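Local coordinates for protein methyltransferase (Streptomyces avermitilis, PDB 3GIW) that probably acts as an S-adenosyl-L-methionine-dependent methyltransferase of Rossmann fold, since it binds S-adenosyl-L-homocysteine, although its substrate is unknown, at residues L239-P244 against Y270-R275; M198-A203 against E233-G238; R63-R68 against H250-D255; V173-D178 against P223-T228. All coordinates share one frame; numbering follows the deposited sequence. Where two conformers were deposited one is given.

Contact 1. Residues L239-P244 against Y270-R275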
loop_
_atom_site.group_PDB
_atom_site.type_symbol
_atom_site.label_atom_id
_atom_site.label_comp_id
_atom_site.label_asym_id
_atom_site.label_seq_id
_atom_site.Cartn_x
_atom_site.Cartn_y
_atom_site.Cartn_z
ATOM N N LEU A 239 8.656 -3.699 -17.014
ATOM C CA LEU A 239 9.138 -2.549 -16.236
ATOM C C LEU A 239 10.583 -2.737 -15.797
ATOM O O LEU A 239 11.109 -3.861 -15.800
ATOM C CB LEU A 239 8.242 -2.323 -14.996
ATOM C CG LEU A 239 6.747 -2.227 -15.258
ATOM C CD1 LEU A 239 5.924 -1.984 -13.975
ATOM C CD2 LEU A 239 6.458 -1.135 -16.274
ATOM N N GLU A 240 11.222 -1.648 -15.398
ATOM C CA GLU A 240 12.635 -1.664 -15.033
ATOM C C GLU A 240 12.778 -1.564 -13.510
ATOM O O GLU A 240 12.636 -0.508 -12.923
ATOM C CB GLU A 240 13.389 -0.533 -15.759
ATOM C CG GLU A 240 13.295 -0.681 -17.310
ATOM C CD GLU A 240 14.158 0.287 -18.131
ATOM O OE1 GLU A 240 14.580 1.316 -17.589
ATOM O OE2 GLU A 240 14.417 -0.012 -19.318
ATOM N N LEU A 241 13.063 -2.690 -12.878
ATOM C CA LEU A 241 13.164 -2.725 -11.415
ATOM C C LEU A 241 14.317 -1.904 -10.896
ATOM O O LEU A 241 15.443 -1.983 -11.423
ATOM C CB LEU A 241 13.307 -4.166 -10.871
ATOM C CG LEU A 241 12.017 -4.988 -10.827
ATOM C CD1 LEU A 241 12.312 -6.511 -10.840
ATOM C CD2 LEU A 241 11.138 -4.629 -9.646
ATOM N N VAL A 242 14.057 -1.122 -9.856
ATOM C CA VAL A 242 15.100 -0.472 -9.079
ATOM C C VAL A 242 15.812 -1.535 -8.221
ATOM O O VAL A 242 15.147 -2.364 -7.580
ATOM C CB VAL A 242 14.495 0.635 -8.166
ATOM C CG1 VAL A 242 15.572 1.310 -7.280
ATOM C CG2 VAL A 242 13.761 1.684 -9.030
ATOM N N GLU A 243 17.139 -1.558 -8.184
ATOM C CA GLU A 243 17.860 -2.501 -7.336
ATOM C C GLU A 243 17.432 -2.239 -5.887
ATOM O O GLU A 243 17.228 -1.098 -5.512
ATOM C CB GLU A 243 19.400 -2.375 -7.515
ATOM C CG GLU A 243 19.987 -1.028 -7.063
ATOM C CD GLU A 243 20.274 -0.915 -5.557
ATOM O OE1 GLU A 243 20.317 -1.951 -4.841
ATOM O OE2 GLU A 243 20.463 0.246 -5.103
ATOM N N PRO A 244 17.312 -3.296 -5.071
ATOM C CA PRO A 244 17.696 -4.687 -5.272
ATOM C C PRO A 244 16.625 -5.595 -5.904
ATOM O O PRO A 244 16.728 -6.826 -5.812
ATOM C CB PRO A 244 17.987 -5.146 -3.845
ATOM C CG PRO A 244 16.997 -4.386 -3.018
ATOM C CD PRO A 244 16.854 -3.046 -3.684
ATOM N N TYR A 270 6.806 -8.910 0.252
ATOM C CA TYR A 270 7.780 -8.454 -0.736
ATOM C C TYR A 270 7.542 -6.984 -1.032
ATOM O O TYR A 270 6.391 -6.528 -1.043
ATOM C CB TYR A 270 7.649 -9.230 -2.043
ATOM C CG TYR A 270 8.103 -10.660 -1.982
ATOM C CD1 TYR A 270 9.419 -10.994 -1.706
ATOM C CD2 TYR A 270 7.218 -11.697 -2.257
ATOM C CE1 TYR A 270 9.838 -12.304 -1.687
ATOM C CE2 TYR A 270 7.641 -13.035 -2.228
ATOM C CZ TYR A 270 8.948 -13.324 -1.931
ATOM O OH TYR A 270 9.440 -14.629 -1.893
ATOM N N GLY A 271 8.601 -6.251 -1.306
ATOM C CA GLY A 271 8.517 -4.883 -1.811
ATOM C C GLY A 271 9.350 -4.692 -3.054
ATOM O O GLY A 271 10.351 -5.365 -3.255
ATOM N N ALA A 272 8.865 -3.794 -3.925
ATOM C CA ALA A 272 9.552 -3.492 -5.162
ATOM C C ALA A 272 9.092 -2.174 -5.748
ATOM O O ALA A 272 7.944 -1.748 -5.539
ATOM C CB ALA A 272 9.309 -4.627 -6.206
ATOM N N VAL A 273 10.011 -1.540 -6.484
ATOM C CA VAL A 273 9.754 -0.283 -7.186
ATOM C C VAL A 273 10.359 -0.445 -8.577
ATOM O O VAL A 273 11.485 -0.966 -8.716
ATOM C CB VAL A 273 10.442 0.882 -6.468
ATOM C CG1 VAL A 273 10.254 2.223 -7.237
ATOM C CG2 VAL A 273 9.921 1.000 -5.033
ATOM N N ALA A 274 9.638 0.000 -9.612
ATOM C CA ALA A 274 10.102 -0.153 -10.987
ATOM C C ALA A 274 9.640 1.021 -11.864
ATOM O O ALA A 274 8.568 1.551 -11.674
ATOM C CB ALA A 274 9.609 -1.431 -11.592
ATOM N N ARG A 275 10.482 1.365 -12.844
ATOM C CA ARG A 275 10.237 2.464 -13.799
ATOM C C ARG A 275 9.565 1.954 -15.065
ATOM O O ARG A 275 9.925 0.884 -15.592
ATOM C CB ARG A 275 11.566 3.115 -14.190
ATOM C CG ARG A 275 11.445 4.337 -15.107
ATOM C CD ARG A 275 12.782 5.087 -15.205
ATOM N NE ARG A 275 12.675 6.293 -16.018
ATOM C CZ ARG A 275 12.646 6.319 -17.348
ATOM N NH1 ARG A 275 12.698 5.193 -18.060
ATOM N NH2 ARG A 275 12.539 7.492 -17.967
HETATM O O HOH W 1 12.778 -2.640 -6.187
#
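V242 and V273 run alongside each other in the same direction, with CG2 of V242 4.0 Å from CG1 of V273. In V242 this branch stands anti to the carbonyl carbon while CG1 is anti to the backbone N (chi1 178°), and it also rests against the carbonyl oxygen of V273. L241 and A274 form a non-hydrogen-bonded antiparallel pair; the CD2 methyl of L241 reaches back between two alanines, 3.9 Å from CB of A272 and 4.0 Å from CB of A274. CB of L239 meets the same A274 methyl at 3.8 Å. E240 and R275, on the opposite face of the sheet from L241 and A274, form the adjoining hydrogen-bonded pair, closed by E240 N to R275 O and R275 N to E240 O, each 2.9 Å. Their extended side chains carry opposite charges. V242 N donates to V273 O, after which the chains part and water 1 joins V242 O to V273 N. On its far side 269-275 pairs with 195-201, so this contact attaches the edge strand 240-248, completing the antiparallel 7-6 end of the 3-2-1-4-5-7-6 sheet characteristic of class I methyltransferases.

Contact 2. Residues M198-A203 against E233-G238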
loop_
_atom_site.group_PDB
_atom_site.type_symbol
_atom_site.label_atom_id
_atom_site.label_comp_id
_atom_site.label_asym_id
_atom_site.label_seq_id
_atom_site.Cartn_x
_atom_site.Cartn_y
_atom_site.Cartn_z
HETATM N N MSE A 198 5.025 -1.415 -5.072
HETATM C CA MSE A 198 4.101 -2.331 -4.438
HETATM C C MSE A 198 4.710 -3.050 -3.246
HETATM O O MSE A 198 5.881 -3.357 -3.197
HETATM C CB MSE A 198 3.634 -3.423 -5.415
HETATM C CG MSE A 198 3.023 -2.895 -6.731
HETATM SE SE MSE A 198 2.313 -4.368 -7.804
HETATM C CE MSE A 198 0.861 -4.877 -6.641
ATOM N N SER A 199 3.849 -3.410 -2.298
ATOM C CA SER A 199 4.168 -4.473 -1.326
ATOM C C SER A 199 3.149 -5.594 -1.533
ATOM O O SER A 199 1.918 -5.334 -1.652
ATOM C CB SER A 199 4.241 -3.985 0.105
ATOM O OG SER A 199 3.010 -3.513 0.568
ATOM N N ILE A 200 3.629 -6.835 -1.563
ATOM C CA ILE A 200 2.874 -8.013 -1.949
ATOM C C ILE A 200 3.013 -9.121 -0.885
ATOM O O ILE A 200 4.128 -9.564 -0.575
ATOM C CB ILE A 200 3.399 -8.536 -3.317
ATOM C CG1 ILE A 200 3.207 -7.469 -4.420
ATOM C CG2 ILE A 200 2.703 -9.832 -3.774
ATOM C CD1 ILE A 200 3.936 -7.736 -5.738
ATOM N N GLY A 201 1.875 -9.556 -0.340
ATOM C CA GLY A 201 1.881 -10.547 0.744
ATOM C C GLY A 201 2.343 -11.921 0.241
ATOM O O GLY A 201 2.021 -12.339 -0.904
ATOM N N THR A 202 3.133 -12.614 1.059
ATOM C CA THR A 202 3.674 -13.939 0.745
ATOM C C THR A 202 3.658 -14.838 1.997
ATOM O O THR A 202 3.819 -14.339 3.100
ATOM C CB THR A 202 5.108 -13.861 0.196
ATOM O OG1 THR A 202 5.609 -15.187 -0.047
ATOM C CG2 THR A 202 6.045 -13.124 1.162
ATOM N N ALA A 203 3.432 -16.134 1.804
ATOM C CA ALA A 203 3.588 -17.148 2.865
ATOM C C ALA A 203 4.907 -17.901 2.845
ATOM O O ALA A 203 5.106 -18.808 3.660
ATOM C CB ALA A 203 2.443 -18.157 2.833
ATOM N N GLU A 233 6.670 -11.317 -9.523
ATOM C CA GLU A 233 7.392 -10.828 -10.709
ATOM C C GLU A 233 6.427 -10.454 -11.846
ATOM O O GLU A 233 6.734 -9.552 -12.655
ATOM C CB GLU A 233 8.414 -11.852 -11.225
ATOM C CG GLU A 233 9.662 -12.035 -10.375
ATOM C CD GLU A 233 10.670 -12.957 -11.038
ATOM O OE1 GLU A 233 10.283 -14.044 -11.517
ATOM O OE2 GLU A 233 11.850 -12.555 -11.118
ATOM N N GLU A 234 5.277 -11.130 -11.906
ATOM C CA GLU A 234 4.318 -10.874 -12.990
ATOM C C GLU A 234 3.864 -9.407 -13.031
ATOM O O GLU A 234 3.623 -8.835 -14.114
ATOM C CB GLU A 234 3.078 -11.769 -12.894
ATOM C CG GLU A 234 2.344 -11.854 -14.232
ATOM C CD GLU A 234 1.117 -12.741 -14.219
ATOM O OE1 GLU A 234 0.856 -13.398 -13.185
ATOM O OE2 GLU A 234 0.449 -12.811 -15.311
ATOM N N PHE A 235 3.686 -8.787 -11.876
ATOM C CA PHE A 235 3.311 -7.366 -11.837
ATOM C C PHE A 235 4.339 -6.431 -12.500
ATOM O O PHE A 235 3.973 -5.337 -12.910
ATOM C CB PHE A 235 3.081 -6.885 -10.383
ATOM C CG PHE A 235 1.893 -7.509 -9.693
ATOM C CD1 PHE A 235 0.638 -6.958 -9.810
ATOM C CD2 PHE A 235 2.048 -8.645 -8.940
ATOM C CE1 PHE A 235 -0.459 -7.540 -9.183
ATOM C CE2 PHE A 235 0.948 -9.244 -8.315
ATOM C CZ PHE A 235 -0.288 -8.695 -8.428
ATOM N N PHE A 236 5.605 -6.835 -12.564
ATOM C CA PHE A 236 6.671 -5.929 -12.972
ATOM C C PHE A 236 7.247 -6.265 -14.362
ATOM O O PHE A 236 8.229 -5.653 -14.812
ATOM C CB PHE A 236 7.747 -5.920 -11.882
ATOM C CG PHE A 236 7.277 -5.324 -10.609
ATOM C CD1 PHE A 236 7.299 -3.968 -10.433
ATOM C CD2 PHE A 236 6.792 -6.122 -9.569
ATOM C CE1 PHE A 236 6.874 -3.390 -9.249
ATOM C CE2 PHE A 236 6.359 -5.531 -8.392
ATOM C CZ PHE A 236 6.397 -4.158 -8.237
ATOM N N GLU A 237 6.652 -7.235 -15.046
ATOM C CA GLU A 237 7.082 -7.589 -16.416
ATOM C C GLU A 237 7.003 -6.398 -17.358
ATOM O O GLU A 237 6.020 -5.689 -17.379
ATOM C CB GLU A 237 6.258 -8.752 -16.962
ATOM C CG GLU A 237 6.595 -10.079 -16.310
ATOM C CD GLU A 237 7.975 -10.642 -16.692
ATOM O OE1 GLU A 237 8.468 -10.329 -17.802
ATOM O OE2 GLU A 237 8.554 -11.434 -15.895
ATOM N N GLY A 238 8.067 -6.166 -18.125
ATOM C CA GLY A 238 8.105 -5.003 -19.004
ATOM C C GLY A 238 8.515 -3.701 -18.340
ATOM O O GLY A 238 8.643 -2.691 -19.018
#
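The ring of F235 carries the CE methyl of the selenomethionine M198 over one face, 4.0 Å from the ring centroid and displaced toward the rim, a CH-pi contact. CD1 of I200 approaches the same ring obliquely at CD2, 3.8 Å away, and lies at the edge of the F236 ring, near its plane. In this Rossmann-fold methyltransferase the two phenylalanines are consecutive residues of a type I turn, E234 to E237, that follows helix 229-234 and covers strand 195-201, between 163-167 and 269-275 in the sheet. The turn sends both rings to that strand, where M198 and I200, two residues apart, point toward them. M198 crosses F235 at about a right angle but slides past F236 in the opposite direction; its SE makes Met-aromatic contacts with both, 37° off the normal of the F235 ring and 42° off that of F236. The bend at chi3 (67°) folds CE back over F235. All four side chains are buried, and the contact is wholly apolar. V170 and helix 179-187 pack on F235, whereas F236 extends to A272 and A274 of the neighbouring strand. The F236 tip completes the packing: its CZ lies 3.9 Å from CG of M198 and 4.0 Å from CB of M198.

Contact 3. Residues R63-R68 against H250-D255; sequences RDWMNR and HKWHPD
R68 reaches from helix 55-75 to the loop 250-255, which it holds by its backbone. CB passes the rim of the W252 indole, 4.4 Å from CZ3. CG stands anti to the carbonyl carbon (chi1 -60°), and the chain runs on to CD, which lies against H253 O. CD of R68 is also 3.7 Å from OD2 of D255. A bend at chi3 (-54°) then turns NE into the loop. NE and NH2 both donate to the single oxygen W252 O, side-on and in the guanidinium plane, at 3.2 Å from NE and 2.9 Å from NH2. NE also makes a weak bond to H253 O. NH1 donates to water 2, which in turn bonds weakly to OD2 of D255, so the opposite charges of R68 and D255 are linked through solvent.

Beside this grip, W65 directs the edge of its indole toward the face of W252 in an offset edge-to-face pair, with planes at 74°. NE1 of W65 sits 3.4 Å from CG of W252, and the imidazole of H253 lies over the opposite face. V273 packs on both tryptophans, tying the contact to the sheet. R63, on the same helix, and N62 bind S-adenosyl-L-homocysteine. Two N-H groups converging on W252 O would polarise that carbonyl and probably help to hold the loop's backbone in place.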
loop_
_atom_site.group_PDB
_atom_site.type_symbol
_atom_site.label_atom_id
_atom_site.label_comp_id
_atom_site.label_asym_id
_atom_site.label_seq_id
_atom_site.Cartn_x
_atom_site.Cartn_y
_atom_site.Cartn_z
ATOM N N ARG A 63 4.830 -0.398 6.800
ATOM C CA ARG A 63 4.687 1.056 6.868
ATOM C C ARG A 63 6.038 1.727 6.697
ATOM O O ARG A 63 6.160 2.741 5.950
ATOM C CB ARG A 63 3.969 1.502 8.140
ATOM C CG ARG A 63 3.532 2.993 8.076
ATOM C CD ARG A 63 2.355 3.245 7.142
ATOM N NE ARG A 63 2.083 4.683 6.985
ATOM C CZ ARG A 63 1.009 5.173 6.362
ATOM N NH1 ARG A 63 0.090 4.347 5.856
ATOM N NH2 ARG A 63 0.856 6.496 6.247
ATOM N N ASP A 64 7.082 1.237 7.361
ATOM C CA ASP A 64 8.420 1.813 7.259
ATOM C C ASP A 64 8.939 1.741 5.805
ATOM O O ASP A 64 9.564 2.683 5.306
ATOM C CB ASP A 64 9.404 1.075 8.187
ATOM C CG ASP A 64 9.174 1.356 9.675
ATOM O OD1 ASP A 64 8.495 2.330 10.025
ATOM O OD2 ASP A 64 9.689 0.565 10.498
ATOM N N TRP A 65 8.643 0.627 5.133
ATOM C CA TRP A 65 9.008 0.423 3.741
ATOM C C TRP A 65 8.335 1.497 2.870
ATOM O O TRP A 65 9.000 2.082 2.007
ATOM C CB TRP A 65 8.652 -1.011 3.251
ATOM C CG TRP A 65 9.023 -1.187 1.795
ATOM C CD1 TRP A 65 10.232 -1.503 1.312
ATOM C CD2 TRP A 65 8.172 -0.962 0.661
ATOM N NE1 TRP A 65 10.210 -1.498 -0.069
ATOM C CE2 TRP A 65 8.954 -1.152 -0.483
ATOM C CE3 TRP A 65 6.826 -0.613 0.509
ATOM C CZ2 TRP A 65 8.434 -0.995 -1.771
ATOM C CZ3 TRP A 65 6.348 -0.430 -0.768
ATOM C CH2 TRP A 65 7.132 -0.652 -1.875
HETATM N N MSE A 66 7.047 1.743 3.078
HETATM C CA MSE A 66 6.376 2.797 2.309
HETATM C C MSE A 66 7.149 4.101 2.454
HETATM O O MSE A 66 7.375 4.806 1.482
HETATM C CB MSE A 66 4.922 3.001 2.783
HETATM C CG MSE A 66 4.181 4.111 2.018
HETATM SE SE MSE A 66 4.397 5.934 2.721
HETATM C CE MSE A 66 2.996 5.930 3.989
ATOM N N ASN A 67 7.525 4.431 3.682
ATOM C CA ASN A 67 8.240 5.667 3.940
ATOM C C ASN A 67 9.540 5.723 3.113
ATOM O O ASN A 67 9.838 6.744 2.483
ATOM C CB ASN A 67 8.590 5.846 5.428
ATOM C CG ASN A 67 7.380 5.996 6.349
ATOM O OD1 ASN A 67 6.248 6.174 5.930
ATOM N ND2 ASN A 67 7.661 5.981 7.634
ATOM N N ARG A 68 10.333 4.653 3.101
ATOM C CA ARG A 68 11.589 4.638 2.364
ATOM C C ARG A 68 11.344 4.651 0.842
ATOM O O ARG A 68 12.080 5.321 0.114
ATOM C CB ARG A 68 12.451 3.435 2.768
ATOM C CG ARG A 68 12.807 3.418 4.221
ATOM C CD ARG A 68 13.935 2.470 4.537
ATOM N NE ARG A 68 13.759 1.093 4.083
ATOM C CZ ARG A 68 12.939 0.204 4.638
ATOM N NH1 ARG A 68 12.200 0.515 5.691
ATOM N NH2 ARG A 68 12.813 -1.008 4.105
ATOM N N HIS A 250 12.014 -5.531 4.600
ATOM C CA HIS A 250 13.051 -5.056 5.518
ATOM C C HIS A 250 14.450 -5.108 4.902
ATOM O O HIS A 250 15.405 -4.604 5.495
ATOM C CB HIS A 250 12.994 -5.825 6.830
ATOM C CG HIS A 250 13.366 -7.260 6.696
ATOM N ND1 HIS A 250 12.741 -8.113 5.804
ATOM C CD2 HIS A 250 14.269 -8.015 7.366
ATOM C CE1 HIS A 250 13.262 -9.322 5.923
ATOM N NE2 HIS A 250 14.184 -9.292 6.871
ATOM N N LYS A 251 14.562 -5.719 3.740
ATOM C CA LYS A 251 15.808 -5.795 2.977
ATOM C C LYS A 251 15.892 -4.795 1.804
ATOM O O LYS A 251 16.876 -4.794 1.063
ATOM C CB LYS A 251 15.981 -7.240 2.447
ATOM C CG LYS A 251 16.092 -8.252 3.557
ATOM C CD LYS A 251 16.376 -9.658 3.052
ATOM C CE LYS A 251 16.368 -10.614 4.215
ATOM N NZ LYS A 251 16.871 -11.978 3.842
ATOM N N TRP A 252 14.850 -3.981 1.623
ATOM C CA TRP A 252 14.803 -2.981 0.551
ATOM C C TRP A 252 15.329 -1.636 1.072
ATOM O O TRP A 252 14.660 -0.974 1.857
ATOM C CB TRP A 252 13.378 -2.837 -0.012
ATOM C CG TRP A 252 13.266 -2.100 -1.313
ATOM C CD1 TRP A 252 13.250 -2.662 -2.547
ATOM C CD2 TRP A 252 13.224 -0.671 -1.511
ATOM N NE1 TRP A 252 13.175 -1.684 -3.513
ATOM C CE2 TRP A 252 13.186 -0.454 -2.903
ATOM C CE3 TRP A 252 13.189 0.432 -0.654
ATOM C CZ2 TRP A 252 13.136 0.844 -3.466
ATOM C CZ3 TRP A 252 13.158 1.724 -1.211
ATOM C CH2 TRP A 252 13.115 1.907 -2.599
ATOM N N HIS A 253 16.521 -1.241 0.626
ATOM C CA HIS A 253 17.176 0.023 1.032
ATOM C C HIS A 253 17.062 0.256 2.557
ATOM O O HIS A 253 16.539 1.295 3.010
ATOM C CB HIS A 253 16.608 1.214 0.247
ATOM C CG HIS A 253 16.840 1.154 -1.235
ATOM N ND1 HIS A 253 17.248 2.255 -1.962
ATOM C CD2 HIS A 253 16.685 0.158 -2.131
ATOM C CE1 HIS A 253 17.369 1.921 -3.236
ATOM N NE2 HIS A 253 17.055 0.646 -3.365
ATOM N N PRO A 254 17.517 -0.709 3.361
ATOM C CA PRO A 254 17.348 -0.569 4.806
ATOM C C PRO A 254 18.171 0.607 5.370
ATOM O O PRO A 254 19.234 0.927 4.838
ATOM C CB PRO A 254 17.854 -1.912 5.344
ATOM C CG PRO A 254 18.856 -2.366 4.326
ATOM C CD PRO A 254 18.237 -1.952 3.008
ATOM N N ASP A 255 17.648 1.252 6.406
ATOM C CA ASP A 255 18.415 2.201 7.222
ATOM C C ASP A 255 19.241 1.402 8.229
ATOM O O ASP A 255 19.109 0.179 8.323
ATOM C CB ASP A 255 17.478 3.133 8.007
ATOM C CG ASP A 255 16.629 4.010 7.121
ATOM O OD1 ASP A 255 17.151 4.530 6.109
ATOM O OD2 ASP A 255 15.435 4.191 7.454
HETATM O O HOH W 2 12.388 2.838 7.533
#

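Contact 4. Residues V173-D178 against P223-T228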
loop_
_atom_site.group_PDB
_atom_site.type_symbol
_atom_site.label_atom_id
_atom_site.label_comp_id
_atom_site.label_asym_id
_atom_site.label_seq_id
_atom_site.Cartn_x
_atom_site.Cartn_y
_atom_site.Cartn_z
ATOM N N VAL A 173 -7.093 -8.878 -3.391
ATOM C CA VAL A 173 -7.611 -9.174 -4.713
ATOM C C VAL A 173 -7.198 -10.633 -5.040
ATOM O O VAL A 173 -6.004 -10.987 -5.278
ATOM C CB VAL A 173 -7.053 -8.218 -5.796
ATOM C CG1 VAL A 173 -7.822 -8.432 -7.134
ATOM C CG2 VAL A 173 -7.097 -6.705 -5.349
ATOM N N LEU A 174 -8.227 -11.427 -5.127
ATOM C CA LEU A 174 -8.189 -12.813 -5.533
ATOM C C LEU A 174 -8.220 -12.937 -7.078
ATOM O O LEU A 174 -8.672 -12.016 -7.816
ATOM C CB LEU A 174 -9.365 -13.559 -4.880
ATOM C CG LEU A 174 -9.407 -13.794 -3.341
ATOM C CD1 LEU A 174 -9.334 -15.293 -2.905
ATOM C CD2 LEU A 174 -8.385 -12.956 -2.520
ATOM N N ASP A 175 -7.705 -14.089 -7.511
ATOM C CA ASP A 175 -7.314 -14.288 -8.900
ATOM C C ASP A 175 -8.426 -14.114 -9.927
ATOM O O ASP A 175 -8.145 -13.707 -11.067
ATOM C CB ASP A 175 -6.642 -15.651 -9.059
ATOM C CG ASP A 175 -5.191 -15.648 -8.614
ATOM O OD1 ASP A 175 -4.567 -14.560 -8.516
ATOM O OD2 ASP A 175 -4.667 -16.756 -8.374
ATOM N N GLU A 176 -9.672 -14.385 -9.551
ATOM C CA GLU A 176 -10.771 -14.241 -10.502
ATOM C C GLU A 176 -10.952 -12.806 -11.033
ATOM O O GLU A 176 -11.521 -12.617 -12.097
ATOM C CB GLU A 176 -12.092 -14.790 -9.933
ATOM C CG GLU A 176 -12.853 -13.831 -9.027
ATOM C CD GLU A 176 -13.973 -14.515 -8.265
ATOM O OE1 GLU A 176 -13.680 -15.133 -7.209
ATOM O OE2 GLU A 176 -15.144 -14.420 -8.719
ATOM N N ASP A 177 -10.457 -11.794 -10.297
ATOM C CA ASP A 177 -10.542 -10.392 -10.779
ATOM C C ASP A 177 -9.251 -9.888 -11.460
ATOM O O ASP A 177 -9.184 -8.736 -11.898
ATOM C CB ASP A 177 -10.915 -9.434 -9.636
ATOM C CG ASP A 177 -12.355 -9.595 -9.194
ATOM O OD1 ASP A 177 -13.270 -9.432 -10.044
ATOM O OD2 ASP A 177 -12.540 -9.909 -7.993
ATOM N N ASP A 178 -8.277 -10.772 -11.576
ATOM C CA ASP A 178 -7.007 -10.511 -12.284
ATOM C C ASP A 178 -6.271 -9.309 -11.717
ATOM O O ASP A 178 -6.187 -8.262 -12.368
ATOM C CB ASP A 178 -7.207 -10.329 -13.800
ATOM C CG ASP A 178 -5.893 -10.296 -14.548
ATOM O OD1 ASP A 178 -4.891 -10.818 -14.027
ATOM O OD2 ASP A 178 -5.846 -9.747 -15.657
ATOM N N PRO A 223 -10.978 -12.822 2.185
ATOM C CA PRO A 223 -10.019 -13.821 1.704
ATOM C C PRO A 223 -8.780 -13.185 1.053
ATOM O O PRO A 223 -8.846 -12.086 0.466
ATOM C CB PRO A 223 -10.828 -14.634 0.695
ATOM C CG PRO A 223 -11.884 -13.693 0.215
ATOM C CD PRO A 223 -12.245 -12.855 1.438
HETATM N N MSE A 224 -7.647 -13.861 1.208
HETATM C CA MSE A 224 -6.374 -13.392 0.716
HETATM C C MSE A 224 -5.808 -14.298 -0.368
HETATM O O MSE A 224 -6.063 -15.502 -0.386
HETATM C CB MSE A 224 -5.370 -13.400 1.854
HETATM C CG MSE A 224 -5.747 -12.508 3.005
HETATM SE SE MSE A 224 -4.257 -12.406 4.179
HETATM C CE MSE A 224 -3.186 -11.220 3.139
ATOM N N ARG A 225 -5.020 -13.708 -1.242
ATOM C CA ARG A 225 -4.204 -14.421 -2.189
ATOM C C ARG A 225 -2.749 -14.030 -1.903
ATOM O O ARG A 225 -2.320 -12.941 -2.265
ATOM C CB ARG A 225 -4.579 -14.096 -3.625
ATOM C CG ARG A 225 -3.674 -14.769 -4.645
ATOM C CD ARG A 225 -3.690 -16.311 -4.511
ATOM N NE ARG A 225 -3.307 -16.882 -5.789
ATOM C CZ ARG A 225 -2.067 -17.165 -6.165
ATOM N NH1 ARG A 225 -1.036 -17.048 -5.355
ATOM N NH2 ARG A 225 -1.855 -17.630 -7.397
ATOM N N LEU A 226 -2.031 -14.921 -1.224
ATOM C CA LEU A 226 -0.598 -14.785 -0.972
ATOM C C LEU A 226 0.176 -15.369 -2.133
ATOM O O LEU A 226 -0.234 -16.383 -2.712
ATOM C CB LEU A 226 -0.240 -15.405 0.401
ATOM C CG LEU A 226 -0.996 -14.778 1.579
ATOM C CD1 LEU A 226 -0.590 -15.539 2.828
ATOM C CD2 LEU A 226 -0.766 -13.260 1.739
ATOM N N ARG A 227 1.284 -14.721 -2.471
ATOM C CA ARG A 227 2.027 -15.002 -3.687
ATOM C C ARG A 227 3.486 -15.402 -3.467
ATOM O O ARG A 227 4.120 -14.950 -2.491
ATOM C CB ARG A 227 1.958 -13.763 -4.591
ATOM C CG ARG A 227 0.613 -13.548 -5.207
ATOM C CD ARG A 227 0.511 -12.258 -6.037
ATOM N NE ARG A 227 -0.803 -12.201 -6.699
ATOM C CZ ARG A 227 -1.913 -11.706 -6.154
ATOM N NH1 ARG A 227 -1.926 -11.169 -4.959
ATOM N NH2 ARG A 227 -3.044 -11.712 -6.859
ATOM N N THR A 228 3.996 -16.225 -4.373
ATOM C CA THR A 228 5.423 -16.521 -4.421
ATOM C C THR A 228 6.209 -15.378 -5.073
ATOM O O THR A 228 5.625 -14.489 -5.701
ATOM C CB THR A 228 5.668 -17.796 -5.212
ATOM O OG1 THR A 228 5.255 -17.554 -6.570
ATOM C CG2 THR A 228 4.922 -19.011 -4.570
HETATM O O HOH W 3 -1.208 -14.115 -8.911
#
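The two backbones come nearest at L174 and R225, whose CA atoms are 5.4 Å apart, just ahead of a short 3-10 turn, 175-177. Both segments are loops of the Rossmann-fold domain, each leading into a helix with an N-cap residue, D178 before 179-187 and T228 before 229-234. Between them D175, R225 and R227 form a salt-bridge network, the link from OD1 of D175 to NH2 of R227 being long, 3.6 Å. In the conformer given for D175, one of two, R225 grips it side-on with two nitrogens on one oxygen: NE lies 2.9 Å from OD2 and NH2 3.1 Å from it. More tentatively, NH2 takes the syn lone pair of OD2, while NE comes from above the carboxylate plane. The bend of R225 at chi2 (59°) sets CD on the course to this oxygen, and NH1 is held by L226 O. E231 provides NH2 of R225 with a second acidic partner. L174 lies athwart P223, its CD1 4.0 Å from CB of P223. V173, whose side chain is about 4 Å from that of the S-adenosyl-L-homocysteine-binding M140, offers its carbonyl to R227. That bond, NH2 of R227 to O of V173, is weak at 3.4 Å but nearly straight, 166° at the hydrogen, with the oxygen in the guanidinium plane.

In the fold
Contacts 1 and 2 meet at the antiparallel end of the seven-stranded sheet, their centres 9 Å apart: 195-201 adjoins 269-275, which adjoins 240-248, and the chain passes from contact 2 into contact 1 through residues 238-239. Contact 3 packs helix 55-75 against the sheet through W65, which reaches both M198 and A272. Contacts 4 and 2, their centres about 11 Å apart, are joined by the bond between G201 O and R227 N; contacts 4 and 3, centres about 24 Å apart, do not touch. Contacts 2 and 4 interlace along the chain, and contact 3 spans both. Contacts 1 and 3 tie the C-terminal strands and the loop between them to each other and to helix 55-75, which bears N62 and R63; contact 4 borders M140.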